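Local coordinates for protein retinol dehydratase (Spodoptera frugiperda, PDB 1FMJ) that binds retinol and adenosine 3',5'-diphosphate and probably dehydrates retinol by way of a sulfated intermediate, at residues I111-P114 / E119-D122; S208-F213 / D321-E326; D212-F217 / E332-D337. All blocks are in the same frame, centred on the assembly; numbering follows the deposited sequence.

Contact 1 of 3, residues I111-P114 / E119-D122; sequences IYDP and EYND. With CA (calcium ion), chain F; RTL (retinol), chain H.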
loop_
_atom_site.group_PDB
_atom_site.type_symbol
_atom_site.label_atom_id
_atom_site.label_comp_id
_atom_site.label_asym_id
_atom_site.label_seq_id
_atom_site.Cartn_x
_atom_site.Cartn_y
_atom_site.Cartn_z
ATOM N N ILE A 111 3.407 -7.618 8.664
ATOM C CA ILE A 111 2.209 -7.575 9.496
ATOM C C ILE A 111 2.049 -8.848 10.311
ATOM O O ILE A 111 1.229 -8.913 11.226
ATOM C CB ILE A 111 0.939 -7.348 8.637
ATOM C CG1 ILE A 111 -0.242 -6.987 9.535
ATOM C CG2 ILE A 111 0.633 -8.581 7.815
ATOM C CD1 ILE A 111 -1.442 -6.453 8.771
ATOM N N TYR A 112 2.855 -9.853 9.999
ATOM C CA TYR A 112 2.771 -11.134 10.702
ATOM C C TYR A 112 3.966 -11.438 11.590
ATOM O O TYR A 112 5.105 -11.331 11.160
ATOM C CB TYR A 112 2.606 -12.268 9.689
ATOM C CG TYR A 112 2.497 -13.645 10.319
ATOM C CD1 TYR A 112 1.445 -13.951 11.185
ATOM C CD2 TYR A 112 3.426 -14.648 10.024
ATOM C CE1 TYR A 112 1.313 -15.222 11.740
ATOM C CE2 TYR A 112 3.308 -15.925 10.579
ATOM C CZ TYR A 112 2.247 -16.202 11.436
ATOM O OH TYR A 112 2.115 -17.444 12.004
ATOM N N ASP A 113 3.689 -11.847 12.824
ATOM C CA ASP A 113 4.724 -12.193 13.798
ATOM C C ASP A 113 4.570 -13.677 14.166
ATOM O O ASP A 113 3.726 -14.028 14.984
ATOM C CB ASP A 113 4.542 -11.318 15.040
ATOM C CG ASP A 113 5.664 -11.473 16.046
ATOM O OD1 ASP A 113 5.718 -10.644 16.976
ATOM O OD2 ASP A 113 6.478 -12.413 15.922
ATOM N N PRO A 114 5.393 -14.563 13.572
ATOM C CA PRO A 114 5.331 -16.009 13.842
ATOM C C PRO A 114 5.265 -16.374 15.323
ATOM O O PRO A 114 4.575 -17.324 15.717
ATOM C CB PRO A 114 6.598 -16.539 13.174
ATOM C CG PRO A 114 6.786 -15.605 12.024
ATOM C CD PRO A 114 6.506 -14.254 12.656
ATOM N N GLU A 119 -2.180 -16.151 18.561
ATOM C CA GLU A 119 -2.983 -14.966 18.850
ATOM C C GLU A 119 -3.809 -14.367 17.710
ATOM O O GLU A 119 -4.765 -13.630 17.960
ATOM C CB GLU A 119 -2.074 -13.877 19.405
ATOM C CG GLU A 119 -1.319 -14.297 20.652
ATOM C CD GLU A 119 -0.257 -13.300 21.039
ATOM O OE1 GLU A 119 -0.557 -12.089 21.042
ATOM O OE2 GLU A 119 0.876 -13.723 21.348
ATOM N N TYR A 120 -3.472 -14.689 16.468
ATOM C CA TYR A 120 -4.181 -14.095 15.342
ATOM C C TYR A 120 -5.596 -14.539 15.021
ATOM O O TYR A 120 -6.415 -13.717 14.602
ATOM C CB TYR A 120 -3.330 -14.202 14.084
ATOM C CG TYR A 120 -2.053 -13.415 14.186
ATOM C CD1 TYR A 120 -0.851 -14.040 14.501
ATOM C CD2 TYR A 120 -2.046 -12.044 13.973
ATOM C CE1 TYR A 120 0.331 -13.315 14.597
ATOM C CE2 TYR A 120 -0.874 -11.309 14.065
ATOM C CZ TYR A 120 0.311 -11.951 14.376
ATOM O OH TYR A 120 1.476 -11.238 14.444
ATOM N N ASN A 121 -5.899 -15.819 15.191
ATOM C CA ASN A 121 -7.243 -16.280 14.880
ATOM C C ASN A 121 -8.244 -15.795 15.913
ATOM O O ASN A 121 -9.452 -15.830 15.685
ATOM C CB ASN A 121 -7.271 -17.805 14.782
ATOM C CG ASN A 121 -6.390 -18.463 15.808
ATOM O OD1 ASN A 121 -6.676 -18.430 17.007
ATOM N ND2 ASN A 121 -5.289 -19.054 15.345
ATOM N N ASP A 122 -7.728 -15.323 17.041
ATOM C CA ASP A 122 -8.562 -14.825 18.122
ATOM C C ASP A 122 -9.180 -13.463 17.797
ATOM O O ASP A 122 -10.057 -12.981 18.514
ATOM C CB ASP A 122 -7.739 -14.735 19.409
ATOM C CG ASP A 122 -7.096 -16.065 19.789
ATOM O OD1 ASP A 122 -7.488 -17.112 19.216
ATOM O OD2 ASP A 122 -6.208 -16.071 20.669
HETATM CA CA CA F . -5.748 -19.125 19.141
HETATM C C1 RTL H . -4.105 -11.156 8.982
HETATM C C2 RTL H . -3.683 -11.541 10.436
HETATM C C3 RTL H . -2.454 -12.441 10.482
HETATM C C4 RTL H . -1.577 -13.092 9.414
HETATM C C5 RTL H . -2.146 -12.619 8.074
HETATM C C6 RTL H . -3.237 -11.773 7.821
HETATM C C7 RTL H . -3.664 -11.391 6.449
HETATM C C8 RTL H . -3.092 -10.388 5.720
HETATM C C9 RTL H . -3.507 -10.001 4.365
HETATM C C10 RTL H . -2.826 -8.961 3.760
HETATM C C11 RTL H . -3.005 -8.349 2.425
HETATM C C12 RTL H . -3.040 -6.976 2.498
HETATM C C13 RTL H . -3.193 -5.868 1.533
HETATM C C14 RTL H . -3.228 -4.507 1.650
HETATM C C15 RTL H . -1.979 -3.746 1.475
HETATM O O1 RTL H . -1.762 -3.407 0.172
HETATM C C16 RTL H . -4.021 -9.620 9.082
HETATM C C17 RTL H . -5.589 -11.556 8.949
HETATM C C18 RTL H . -1.336 -13.249 6.930
HETATM C C19 RTL H . -4.664 -10.749 3.675
HETATM C C20 RTL H . -3.341 -6.514 0.146
#

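Contact 2 of 3, residues S208-F213 / D321-E326; sequences SNFKDF and DYFDEE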
loop_
_atom_site.group_PDB
_atom_site.type_symbol
_atom_site.label_atom_id
_atom_site.label_comp_id
_atom_site.label_asym_id
_atom_site.label_seq_id
_atom_site.Cartn_x
_atom_site.Cartn_y
_atom_site.Cartn_z
ATOM N N SER A 208 -13.726 1.025 18.171
ATOM C CA SER A 208 -13.043 2.225 17.695
ATOM C C SER A 208 -13.744 2.762 16.452
ATOM O O SER A 208 -14.290 1.985 15.662
ATOM C CB SER A 208 -11.575 1.918 17.366
ATOM O OG SER A 208 -10.803 1.725 18.546
ATOM N N ASN A 209 -13.735 4.084 16.286
ATOM C CA ASN A 209 -14.374 4.718 15.133
ATOM C C ASN A 209 -13.361 5.418 14.223
ATOM O O ASN A 209 -12.153 5.389 14.469
ATOM C CB ASN A 209 -15.430 5.737 15.586
ATOM C CG ASN A 209 -14.856 6.808 16.493
ATOM O OD1 ASN A 209 -13.734 7.273 16.295
ATOM N ND2 ASN A 209 -15.635 7.216 17.492
ATOM N N PHE A 210 -13.862 6.067 13.181
ATOM C CA PHE A 210 -12.975 6.739 12.246
ATOM C C PHE A 210 -12.195 7.903 12.840
ATOM O O PHE A 210 -11.035 8.105 12.499
ATOM C CB PHE A 210 -13.735 7.233 11.018
ATOM C CG PHE A 210 -12.852 7.920 10.025
ATOM C CD1 PHE A 210 -11.840 7.216 9.377
ATOM C CD2 PHE A 210 -12.975 9.282 9.792
ATOM C CE1 PHE A 210 -10.959 7.862 8.517
ATOM C CE2 PHE A 210 -12.098 9.933 8.935
ATOM C CZ PHE A 210 -11.089 9.225 8.300
ATOM N N LYS A 211 -12.821 8.680 13.719
ATOM C CA LYS A 211 -12.116 9.807 14.306
ATOM C C LYS A 211 -10.910 9.337 15.104
ATOM O O LYS A 211 -9.877 10.002 15.097
ATOM C CB LYS A 211 -13.037 10.635 15.195
ATOM C CG LYS A 211 -12.358 11.878 15.738
ATOM C CD LYS A 211 -13.313 12.741 16.541
ATOM C CE LYS A 211 -12.631 14.013 17.014
ATOM N NZ LYS A 211 -13.490 14.760 17.979
ATOM N N ASP A 212 -11.031 8.201 15.796
ATOM C CA ASP A 212 -9.899 7.676 16.556
ATOM C C ASP A 212 -8.840 7.235 15.551
ATOM O O ASP A 212 -7.640 7.333 15.800
ATOM C CB ASP A 212 -10.282 6.455 17.393
ATOM C CG ASP A 212 -11.301 6.764 18.456
ATOM O OD1 ASP A 212 -11.248 7.870 19.027
ATOM O OD2 ASP A 212 -12.143 5.881 18.729
ATOM N N PHE A 213 -9.297 6.732 14.413
ATOM C CA PHE A 213 -8.376 6.282 13.383
ATOM C C PHE A 213 -7.665 7.506 12.807
ATOM O O PHE A 213 -6.459 7.472 12.556
ATOM C CB PHE A 213 -9.122 5.534 12.277
ATOM C CG PHE A 213 -8.213 4.925 11.246
ATOM C CD1 PHE A 213 -7.569 3.714 11.496
ATOM C CD2 PHE A 213 -7.947 5.588 10.054
ATOM C CE1 PHE A 213 -6.671 3.176 10.570
ATOM C CE2 PHE A 213 -7.047 5.054 9.121
ATOM C CZ PHE A 213 -6.411 3.848 9.384
ATOM N N ASP A 321 -17.789 13.076 3.963
ATOM C CA ASP A 321 -18.860 12.346 4.644
ATOM C C ASP A 321 -18.374 11.737 5.947
ATOM O O ASP A 321 -19.171 11.184 6.702
ATOM C CB ASP A 321 -19.404 11.211 3.777
ATOM C CG ASP A 321 -20.074 11.704 2.521
ATOM O OD1 ASP A 321 -20.927 12.607 2.629
ATOM O OD2 ASP A 321 -19.755 11.182 1.426
ATOM N N TYR A 322 -17.074 11.847 6.214
ATOM C CA TYR A 322 -16.480 11.275 7.420
ATOM C C TYR A 322 -15.855 12.263 8.398
ATOM O O TYR A 322 -15.609 11.919 9.550
ATOM C CB TYR A 322 -15.405 10.252 7.044
ATOM C CG TYR A 322 -15.910 8.998 6.380
ATOM C CD1 TYR A 322 -16.303 9.000 5.047
ATOM C CD2 TYR A 322 -15.963 7.795 7.084
ATOM C CE1 TYR A 322 -16.731 7.830 4.424
ATOM C CE2 TYR A 322 -16.393 6.626 6.478
ATOM C CZ TYR A 322 -16.774 6.644 5.146
ATOM O OH TYR A 322 -17.189 5.477 4.540
ATOM N N PHE A 323 -15.575 13.477 7.940
ATOM C CA PHE A 323 -14.970 14.496 8.792
ATOM C C PHE A 323 -15.988 15.544 9.227
ATOM O O PHE A 323 -16.686 16.127 8.390
ATOM C CB PHE A 323 -13.845 15.213 8.047
ATOM C CG PHE A 323 -12.656 14.354 7.751
ATOM C CD1 PHE A 323 -12.781 13.204 6.981
ATOM C CD2 PHE A 323 -11.396 14.716 8.219
ATOM C CE1 PHE A 323 -11.667 12.424 6.675
ATOM C CE2 PHE A 323 -10.277 13.945 7.923
ATOM C CZ PHE A 323 -10.413 12.795 7.146
ATOM N N ASP A 324 -16.075 15.795 10.528
ATOM C CA ASP A 324 -17.000 16.808 11.005
ATOM C C ASP A 324 -16.311 18.158 10.876
ATOM O O ASP A 324 -15.182 18.234 10.384
ATOM C CB ASP A 324 -17.424 16.534 12.455
ATOM C CG ASP A 324 -16.255 16.446 13.415
ATOM O OD1 ASP A 324 -16.461 15.892 14.510
ATOM O OD2 ASP A 324 -15.151 16.928 13.098
ATOM N N GLU A 325 -16.983 19.224 11.298
ATOM C CA GLU A 325 -16.396 20.548 11.196
ATOM C C GLU A 325 -14.988 20.603 11.797
ATOM O O GLU A 325 -14.040 21.023 11.129
ATOM C CB GLU A 325 -17.312 21.598 11.851
ATOM C CG GLU A 325 -18.473 21.062 12.710
ATOM C CD GLU A 325 -19.507 20.220 11.939
ATOM O OE1 GLU A 325 -20.000 20.647 10.863
ATOM O OE2 GLU A 325 -19.841 19.128 12.430
ATOM N N GLU A 326 -14.851 20.163 13.045
ATOM C CA GLU A 326 -13.560 20.161 13.731
ATOM C C GLU A 326 -12.488 19.375 12.982
ATOM O O GLU A 326 -11.401 19.886 12.723
ATOM C CB GLU A 326 -13.703 19.575 15.134
ATOM C CG GLU A 326 -12.366 19.296 15.805
ATOM C CD GLU A 326 -12.491 18.381 17.012
ATOM O OE1 GLU A 326 -13.122 18.799 18.014
ATOM O OE2 GLU A 326 -11.961 17.244 16.955
#

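Contact 3 of 3, residues D212-F217 / E332-D337; sequences DFWEMF and EKWIKD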
loop_
_atom_site.group_PDB
_atom_site.type_symbol
_atom_site.label_atom_id
_atom_site.label_comp_id
_atom_site.label_asym_id
_atom_site.label_seq_id
_atom_site.Cartn_x
_atom_site.Cartn_y
_atom_site.Cartn_z
ATOM N N ASP A 212 -11.031 8.201 15.796
ATOM C CA ASP A 212 -9.899 7.676 16.556
ATOM C C ASP A 212 -8.840 7.235 15.551
ATOM O O ASP A 212 -7.640 7.333 15.800
ATOM C CB ASP A 212 -10.282 6.455 17.393
ATOM C CG ASP A 212 -11.301 6.764 18.456
ATOM O OD1 ASP A 212 -11.248 7.870 19.027
ATOM O OD2 ASP A 212 -12.143 5.881 18.729
ATOM N N PHE A 213 -9.297 6.732 14.413
ATOM C CA PHE A 213 -8.376 6.282 13.383
ATOM C C PHE A 213 -7.665 7.506 12.807
ATOM O O PHE A 213 -6.459 7.472 12.556
ATOM C CB PHE A 213 -9.122 5.534 12.277
ATOM C CG PHE A 213 -8.213 4.925 11.246
ATOM C CD1 PHE A 213 -7.569 3.714 11.496
ATOM C CD2 PHE A 213 -7.947 5.588 10.054
ATOM C CE1 PHE A 213 -6.671 3.176 10.570
ATOM C CE2 PHE A 213 -7.047 5.054 9.121
ATOM C CZ PHE A 213 -6.411 3.848 9.384
ATOM N N TRP A 214 -8.419 8.589 12.612
ATOM C CA TRP A 214 -7.868 9.831 12.072
ATOM C C TRP A 214 -6.832 10.468 12.989
ATOM O O TRP A 214 -5.830 11.006 12.518
ATOM C CB TRP A 214 -8.985 10.835 11.797
ATOM C CG TRP A 214 -8.488 12.247 11.604
ATOM C CD1 TRP A 214 -8.626 13.291 12.474
ATOM C CD2 TRP A 214 -7.777 12.760 10.472
ATOM N NE1 TRP A 214 -8.049 14.424 11.953
ATOM C CE2 TRP A 214 -7.521 14.126 10.724
ATOM C CE3 TRP A 214 -7.330 12.196 9.266
ATOM C CZ2 TRP A 214 -6.839 14.942 9.814
ATOM C CZ3 TRP A 214 -6.652 13.005 8.363
ATOM C CH2 TRP A 214 -6.412 14.365 8.643
ATOM N N GLU A 215 -7.079 10.428 14.293
ATOM C CA GLU A 215 -6.134 10.990 15.254
ATOM C C GLU A 215 -4.790 10.290 15.090
ATOM O O GLU A 215 -3.737 10.921 15.029
ATOM C CB GLU A 215 -6.619 10.773 16.688
ATOM C CG GLU A 215 -7.871 11.547 17.082
ATOM C CD GLU A 215 -7.686 13.053 16.983
ATOM O OE1 GLU A 215 -6.541 13.524 17.177
ATOM O OE2 GLU A 215 -8.692 13.759 16.723
ATOM N N MET A 216 -4.853 8.966 15.025
ATOM C CA MET A 216 -3.678 8.121 14.889
ATOM C C MET A 216 -2.981 8.367 13.563
ATOM O O MET A 216 -1.774 8.626 13.520
ATOM C CB MET A 216 -4.107 6.653 15.015
ATOM C CG MET A 216 -3.037 5.610 14.715
ATOM S SD MET A 216 -3.577 3.933 15.218
ATOM C CE MET A 216 -5.261 3.866 14.519
ATOM N N PHE A 217 -3.753 8.309 12.482
ATOM C CA PHE A 217 -3.211 8.504 11.146
ATOM C C PHE A 217 -2.533 9.847 10.879
ATOM O O PHE A 217 -1.463 9.874 10.276
ATOM C CB PHE A 217 -4.301 8.300 10.101
ATOM C CG PHE A 217 -3.836 8.530 8.698
ATOM C CD1 PHE A 217 -3.148 7.538 8.006
ATOM C CD2 PHE A 217 -4.087 9.734 8.060
ATOM C CE1 PHE A 217 -2.722 7.744 6.696
ATOM C CE2 PHE A 217 -3.663 9.948 6.744
ATOM C CZ PHE A 217 -2.981 8.950 6.068
ATOM N N GLU A 332 -7.086 20.507 7.555
ATOM C CA GLU A 332 -6.585 21.612 6.740
ATOM C C GLU A 332 -5.294 22.173 7.330
ATOM O O GLU A 332 -4.340 22.445 6.613
ATOM C CB GLU A 332 -7.645 22.717 6.634
ATOM N N LYS A 333 -5.267 22.340 8.643
ATOM C CA LYS A 333 -4.081 22.853 9.313
ATOM C C LYS A 333 -2.922 21.889 9.062
ATOM O O LYS A 333 -1.819 22.301 8.686
ATOM C CB LYS A 333 -4.358 22.973 10.813
ATOM C CG LYS A 333 -3.238 23.567 11.652
ATOM C CD LYS A 333 -3.697 23.649 13.107
ATOM C CE LYS A 333 -2.640 24.225 14.030
ATOM N NZ LYS A 333 -3.199 24.421 15.410
ATOM N N TRP A 334 -3.188 20.601 9.257
ATOM C CA TRP A 334 -2.182 19.569 9.068
ATOM C C TRP A 334 -1.649 19.590 7.650
ATOM O O TRP A 334 -0.438 19.521 7.426
ATOM C CB TRP A 334 -2.772 18.194 9.390
ATOM C CG TRP A 334 -1.825 17.049 9.188
ATOM C CD1 TRP A 334 -0.602 16.876 9.777
ATOM C CD2 TRP A 334 -2.047 15.885 8.375
ATOM N NE1 TRP A 334 -0.052 15.676 9.385
ATOM C CE2 TRP A 334 -0.917 15.048 8.527
ATOM C CE3 TRP A 334 -3.093 15.467 7.537
ATOM C CZ2 TRP A 334 -0.802 13.813 7.871
ATOM C CZ3 TRP A 334 -2.980 14.240 6.885
ATOM C CH2 TRP A 334 -1.841 13.427 7.057
ATOM N N ILE A 335 -2.544 19.690 6.680
ATOM C CA ILE A 335 -2.085 19.718 5.294
ATOM C C ILE A 335 -1.331 21.012 4.965
ATOM O O ILE A 335 -0.304 20.983 4.286
ATOM C CB ILE A 335 -3.259 19.539 4.316
ATOM C CG1 ILE A 335 -3.891 18.158 4.527
ATOM C CG2 ILE A 335 -2.767 19.676 2.880
ATOM C CD1 ILE A 335 -5.071 17.878 3.619
ATOM N N LYS A 336 -1.825 22.143 5.456
ATOM C CA LYS A 336 -1.167 23.423 5.184
ATOM C C LYS A 336 0.234 23.454 5.784
ATOM O O LYS A 336 1.185 23.926 5.149
ATOM C CB LYS A 336 -1.993 24.583 5.742
ATOM C CG LYS A 336 -3.299 24.819 5.002
ATOM C CD LYS A 336 -4.071 25.982 5.607
ATOM C CE LYS A 336 -5.400 26.197 4.907
ATOM N NZ LYS A 336 -6.184 27.273 5.567
ATOM N N ASP A 337 0.362 22.942 7.004
ATOM C CA ASP A 337 1.654 22.917 7.657
ATOM C C ASP A 337 2.652 22.065 6.877
ATOM O O ASP A 337 3.789 22.476 6.666
ATOM C CB ASP A 337 1.528 22.388 9.082
ATOM C CG ASP A 337 0.781 23.341 9.994
ATOM O OD1 ASP A 337 0.721 24.544 9.665
ATOM O OD2 ASP A 337 0.267 22.890 11.042
#

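Contact 1 of 3, residues I111-P114 / E119-D122
The phenol oxygen of Tyr120 is gripped twice: it accepts the backbone N-H of Asp113, with Asp113 N 2.8 Å from Tyr120 OH and a bent N-H...O angle of 141°, and it is hydrogen-bonded to Thr33 OG1. The same Thr33 hydroxyl bonds to the carbonyl of Ile111, so one side chain ties both segments. CG of Tyr120 lies away from its own carbonyl carbon (chi1 -64°), which sends the phenol across to Asp113, whose O lies at the ring edge, in plane. Tyr112 CD1 sits over one face of that ring, although the two rings meet obliquely, with planes at 45°; Tyr112 CE1 is 3.6 Å from Tyr120 CE1. Both tyrosines line the retinol pocket at the ligand's ring: Tyr120 CD2 lies 3.5 Å from retinol C3 and Tyr112 CD1 3.6 Å from C4. A tyrosine suits this place because its carbon rim can meet the apolar ligand while its hydroxyl ties together two parts of the loop before helix 132-142. Next the chain turns to a calcium ion, a hard cation suited by side-chain oxygens: Asn121 OD1 at 2.4 Å and Asp122 OD1 at 2.7 Å, with Glu118 O a further ligand.

Contact 2 of 3, residues S208-F213 / D321-E326
Phe210 takes part in two edge-to-face pairs at once, one of them offset, and its ring plays opposite parts in them. Tyr322 directs its edge at the face of Phe210, the planes meeting at 71°, whereas Phe210 turns its own edge to the face of Phe323 in the offset pair. In the second pair Phe210 CE2 comes within 3.4 Å of Phe323 CE1. The CB of Tyr322 also packs against the Phe210 ring, 3.8 Å from Phe210 CD2. With CG opposite the main-chain nitrogen (chi1 -179°), the Phe210 ring is carried across to both aromatics. Phenylalanine suits this buried place, since it offers face and edge without a polar group to satisfy; the tyrosine at the more open margin has its hydroxyl bonded to His196. This aromatic cluster joins the beginning of helix 210-218 to the turn leading into helix 325-338. A capping box starts the first helix: Asp212 N donates to Asn209 OD1 at 2.9 Å, and Asn209 N returns a weak bond to Asp212 OD2. Asp324 is the N-cap of the second, its OD2 accepting from Met327 N. On the more exposed side the fully extended Lys211 side chain reaches Glu326, where Lys211 NZ and Glu326 OE2 form a 3.1 Å salt bridge. The ammonium meets that oxygen from above the carboxylate plane, 37° out of it, and a long lysine is suited to bridging from one helix to the other.

Contact 3 of 3, residues D212-F217 / E332-D337
Helices 210-218 and 325-338 of the sulfotransferase domain meet here through three large aromatic side chains, with Trp334 of the second helix reaching both Trp214 and Phe217 of the first. The two residues of helix 210-218 are three positions apart, so they emerge from neighbouring turns on one flank and present a pair of rings to the single indole. Trp214 brings the far corner of its six-membered ring: Trp214 CH2 lies 3.7 Å from Trp334 CE3. The planes of these six-membered rings stand at 86°, with centroids 5.6 Å apart, but the approach is oblique. Further along the same benzo rim, Trp334 CH2 meets Phe217 CE2 at 3.9 Å. A chi1 of 178° swings the indole of Trp334 away from its own backbone N and out toward helix 210-218.

Tryptophan suits position 334 because the length of its bicyclic ring spans the distance between the helices and its benzo half offers carbon to two partners. Replacing Trp334 by an alanine would probably leave Trp214 CH2 and Phe217 CE2 without the carbon surface they pack against, opening a gap between the helices. Trp214 is buried, yet its polar NE1 is satisfied by Gln330 OE1 of the opposing helix, and its ring is stacked with that of His218. The bond to Gln330 and the stack on His218 are likely to fix the rotation of the Trp214 indole. Around the group, Phe228 makes an edge-to-face pair with Trp334, while helix 187-200 adds Ala191 against Phe217 and Pro187 against Trp334. Aromatic side chains packed between two helices in this way are typical of helix-helix packing in an alpha/beta domain such as the P-loop-type sulfotransferase fold.

Overall arrangement
Contacts 2 and 3 are successive parts of one interface between helices 210-218 and 325-338. Their centres lie 10 Å apart, they share Asp212 and Phe213, and they touch where Phe323 CE2 stands 3.7 Å from Trp214 CE3, joining their aromatic groups. Contact 1 precedes them in the chain and is separate: its centre is 28 Å from that of contact 2 and 29 Å from that of contact 3, with nearest atoms about 11 Å apart in each case. It touches retinol directly. The helix interface is nearer the nucleotide: the side chain of Tyr322 is about 8 Å from adenosine 3',5'-diphosphate, and that of Phe217 about 12 Å from it and about 13 Å from retinol.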